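Local structure of MRG701 (Oryza sativa, 5IN1) at residues 2-10 with 19-27. The protein is a plant MRG-family protein whose chromodomain forms dimers and probably reads methylated histone tails in the control of transcription. Residues are numbered along the deposited sequence; the frame is centred on the assembly and turned at random.
Sequences SFKEGERVL and EAKVQKSEN
Gly6 N donates to Val22 O at 2.7 Å, with an N-H...O angle of 168°. Val22 N returns a bond to Glu7 O at 2.9 Å, so both backbone polar atoms of Val22 are held by the type II turn from Lys4 to Glu7. The Val22 side chain presses into the same turn. Its CG1, anti to the backbone N (chi1 177°), lies against Lys4 O, and its CG2 meets Phe3 CB and Val9 CG1. Glu7 OE1 accepts from Lys4 N at 2.9 Å. This adds a second link between the end residues of the turn, beside the Glu7 N to Lys4 O bond at 3.0 Å. Beyond it, Val9 and Ala20 form an antiparallel hydrogen-bonded pair. This is the first hairpin of the chromodomain's SH3-like sheet, strands 8-13 and 16-28. Val9 CG2 packs on Ala20 CB at 4.1 Å, on the face where Leu54 also meets Val9. On the other face Arg8 and Lys21 run side by side. Lys21 CD sits over one guanidinium face near its rim, while Arg8 NH1 bonds Gly6 O at 2.9 Å, nearly in the guanidinium plane. Gln23 and Lys24 form a classic beta bulge opposite His35. Past the bulge, Ser25 OG donates to Phe3 O at 3.0 Å from above the carbonyl plane. Further along, Glu26 and Asn27 pair with a strand of the second subunit, and the sheet continues across the dimer.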
loop_
_atom_site.group_PDB
_atom_site.type_symbol
_atom_site.label_atom_id
_atom_site.label_comp_id
_atom_site.label_asym_id
_atom_site.label_seq_id
_atom_site.Cartn_x
_atom_site.Cartn_y
_atom_site.Cartn_z
ATOM N N SER A 2 3.072 -6.307 -3.368
ATOM C CA SER A 2 1.695 -6.499 -2.923
ATOM C C SER A 2 0.828 -7.030 -4.063
ATOM O O SER A 2 1.034 -6.690 -5.226
ATOM C CB SER A 2 1.112 -5.192 -2.390
ATOM O OG SER A 2 1.103 -4.197 -3.397
ATOM N N PHE A 3 -0.156 -7.853 -3.725
ATOM C CA PHE A 3 -1.000 -8.466 -4.744
ATOM C C PHE A 3 -1.987 -7.440 -5.288
ATOM O O PHE A 3 -2.382 -6.499 -4.583
ATOM C CB PHE A 3 -1.757 -9.680 -4.184
ATOM C CG PHE A 3 -0.866 -10.751 -3.622
ATOM C CD1 PHE A 3 -0.143 -11.589 -4.454
ATOM C CD2 PHE A 3 -0.774 -10.942 -2.254
ATOM C CE1 PHE A 3 0.658 -12.582 -3.926
ATOM C CE2 PHE A 3 0.037 -11.933 -1.728
ATOM C CZ PHE A 3 0.753 -12.747 -2.558
ATOM N N LYS A 4 -2.388 -7.628 -6.534
ATOM C CA LYS A 4 -3.239 -6.666 -7.222
ATOM C C LYS A 4 -4.631 -7.223 -7.460
ATOM O O LYS A 4 -4.830 -8.445 -7.531
ATOM C CB LYS A 4 -2.617 -6.262 -8.563
ATOM C CG LYS A 4 -1.245 -5.633 -8.438
ATOM C CD LYS A 4 -1.330 -4.273 -7.747
ATOM C CE LYS A 4 0.007 -3.528 -7.738
ATOM N NZ LYS A 4 0.892 -3.958 -6.611
ATOM N N GLU A 5 -5.598 -6.327 -7.597
ATOM C CA GLU A 5 -6.950 -6.705 -7.945
ATOM C C GLU A 5 -6.932 -7.561 -9.206
ATOM O O GLU A 5 -6.284 -7.215 -10.190
ATOM C CB GLU A 5 -7.814 -5.465 -8.159
ATOM C CG GLU A 5 -9.255 -5.780 -8.387
ATOM C CD GLU A 5 -10.060 -4.552 -8.727
ATOM O OE1 GLU A 5 -9.689 -3.458 -8.249
ATOM O OE2 GLU A 5 -11.034 -4.681 -9.503
ATOM N N GLY A 6 -7.630 -8.687 -9.169
ATOM C CA GLY A 6 -7.695 -9.569 -10.319
ATOM C C GLY A 6 -6.635 -10.658 -10.322
ATOM O O GLY A 6 -6.744 -11.603 -11.076
ATOM N N GLU A 7 -5.625 -10.537 -9.470
ATOM C CA GLU A 7 -4.515 -11.480 -9.480
ATOM C C GLU A 7 -4.936 -12.825 -8.905
ATOM O O GLU A 7 -5.622 -12.886 -7.881
ATOM C CB GLU A 7 -3.329 -10.918 -8.691
ATOM C CG GLU A 7 -2.065 -11.763 -8.769
ATOM C CD GLU A 7 -0.873 -11.099 -8.098
ATOM O OE1 GLU A 7 -0.966 -9.889 -7.774
ATOM O OE2 GLU A 7 0.155 -11.779 -7.904
ATOM N N ARG A 8 -4.563 -13.891 -9.594
ATOM C CA ARG A 8 -4.747 -15.227 -9.057
ATOM C C ARG A 8 -3.574 -15.564 -8.156
ATOM O O ARG A 8 -2.416 -15.326 -8.515
ATOM C CB ARG A 8 -4.887 -16.242 -10.193
ATOM C CG ARG A 8 -6.344 -16.434 -10.678
ATOM C CD ARG A 8 -6.996 -15.166 -11.224
ATOM N NE ARG A 8 -8.350 -15.440 -11.712
ATOM C CZ ARG A 8 -9.262 -14.511 -11.986
ATOM N NH1 ARG A 8 -8.990 -13.224 -11.813
ATOM N NH2 ARG A 8 -10.460 -14.876 -12.431
ATOM N N VAL A 9 -3.897 -16.112 -6.981
ATOM C CA VAL A 9 -2.933 -16.428 -5.932
ATOM C C VAL A 9 -3.248 -17.814 -5.395
ATOM O O VAL A 9 -4.269 -18.408 -5.752
ATOM C CB VAL A 9 -2.975 -15.400 -4.776
ATOM C CG1 VAL A 9 -2.639 -13.996 -5.292
ATOM C CG2 VAL A 9 -4.335 -15.387 -4.079
ATOM N N LEU A 10 -2.365 -18.327 -4.550
ATOM C CA LEU A 10 -2.659 -19.490 -3.718
ATOM C C LEU A 10 -2.988 -19.002 -2.313
ATOM O O LEU A 10 -2.345 -18.076 -1.807
ATOM C CB LEU A 10 -1.480 -20.462 -3.699
ATOM C CG LEU A 10 -1.170 -21.068 -5.058
ATOM C CD1 LEU A 10 0.150 -21.814 -5.038
ATOM C CD2 LEU A 10 -2.295 -21.989 -5.510
ATOM N N GLU A 19 -6.442 -22.245 -5.104
ATOM C CA GLU A 19 -6.376 -21.079 -5.961
ATOM C C GLU A 19 -7.480 -20.098 -5.579
ATOM O O GLU A 19 -8.620 -20.493 -5.299
ATOM C CB GLU A 19 -6.476 -21.464 -7.437
ATOM C CG GLU A 19 -5.969 -20.329 -8.319
ATOM C CD GLU A 19 -5.871 -20.687 -9.798
ATOM O OE1 GLU A 19 -6.539 -21.638 -10.250
ATOM O OE2 GLU A 19 -5.093 -19.993 -10.502
ATOM N N ALA A 20 -7.128 -18.819 -5.567
ATOM C CA ALA A 20 -8.050 -17.755 -5.206
ATOM C C ALA A 20 -7.777 -16.565 -6.088
ATOM O O ALA A 20 -6.725 -16.494 -6.725
ATOM C CB ALA A 20 -7.895 -17.369 -3.724
ATOM N N LYS A 21 -8.708 -15.620 -6.118
ATOM C CA LYS A 21 -8.462 -14.378 -6.822
ATOM C C LYS A 21 -8.662 -13.191 -5.885
ATOM O O LYS A 21 -9.580 -13.160 -5.055
ATOM C CB LYS A 21 -9.357 -14.256 -8.044
ATOM C CG LYS A 21 -10.813 -14.225 -7.727
ATOM C CD LYS A 21 -11.629 -14.037 -8.993
ATOM C CE LYS A 21 -13.089 -14.375 -8.755
ATOM N NZ LYS A 21 -13.524 -15.558 -9.550
ATOM N N VAL A 22 -7.786 -12.211 -6.027
ATOM C CA VAL A 22 -7.876 -10.985 -5.246
ATOM C C VAL A 22 -8.964 -10.081 -5.823
ATOM O O VAL A 22 -8.895 -9.699 -6.989
ATOM C CB VAL A 22 -6.531 -10.246 -5.229
ATOM C CG1 VAL A 22 -6.667 -8.917 -4.474
ATOM C CG2 VAL A 22 -5.463 -11.116 -4.614
ATOM N N GLN A 23 -9.971 -9.779 -5.014
ATOM C CA GLN A 23 -11.083 -8.909 -5.404
ATOM C C GLN A 23 -10.758 -7.450 -5.105
ATOM O O GLN A 23 -11.114 -6.563 -5.877
ATOM C CB GLN A 23 -12.363 -9.301 -4.670
ATOM C CG GLN A 23 -12.881 -10.691 -5.004
ATOM C CD GLN A 23 -13.914 -11.166 -4.009
ATOM O OE1 GLN A 23 -13.693 -11.114 -2.795
ATOM N NE2 GLN A 23 -15.051 -11.631 -4.507
ATOM N N LYS A 24 -10.098 -7.210 -3.974
ATOM C CA LYS A 24 -9.755 -5.860 -3.523
ATOM C C LYS A 24 -8.482 -5.914 -2.690
ATOM O O LYS A 24 -8.268 -6.877 -1.961
ATOM C CB LYS A 24 -10.912 -5.256 -2.713
ATOM C CG LYS A 24 -12.065 -4.744 -3.584
ATOM C CD LYS A 24 -13.270 -4.252 -2.782
ATOM C CE LYS A 24 -14.571 -4.468 -3.566
ATOM N NZ LYS A 24 -15.222 -3.201 -4.017
ATOM N N SER A 25 -7.647 -4.882 -2.798
ATOM C CA SER A 25 -6.442 -4.739 -1.985
ATOM C C SER A 25 -6.511 -3.409 -1.243
ATOM O O SER A 25 -6.868 -2.384 -1.829
ATOM C CB SER A 25 -5.172 -4.783 -2.844
ATOM O OG SER A 25 -5.141 -5.933 -3.686
ATOM N N GLU A 26 -6.188 -3.422 0.046
ATOM C CA GLU A 26 -6.163 -2.190 0.840
ATOM C C GLU A 26 -4.974 -2.188 1.767
ATOM O O GLU A 26 -4.544 -3.245 2.225
ATOM C CB GLU A 26 -7.442 -2.030 1.667
ATOM C CG GLU A 26 -8.714 -1.838 0.857
ATOM C CD GLU A 26 -9.951 -1.824 1.735
ATOM O OE1 GLU A 26 -9.806 -1.994 2.965
ATOM O OE2 GLU A 26 -11.064 -1.649 1.200
ATOM N N ASN A 27 -4.445 -1.000 2.062
ATOM C CA ASN A 27 -3.375 -0.880 3.044
ATOM C C ASN A 27 -3.711 0.181 4.071
ATOM O O ASN A 27 -4.051 1.309 3.715
ATOM C CB ASN A 27 -2.040 -0.571 2.349
ATOM C CG ASN A 27 -0.855 -0.644 3.290
ATOM O OD1 ASN A 27 -0.825 0.014 4.335
ATOM N ND2 ASN A 27 0.131 -1.455 2.934
HETATM O O HOH W 1 -8.293 -3.079 -5.103
#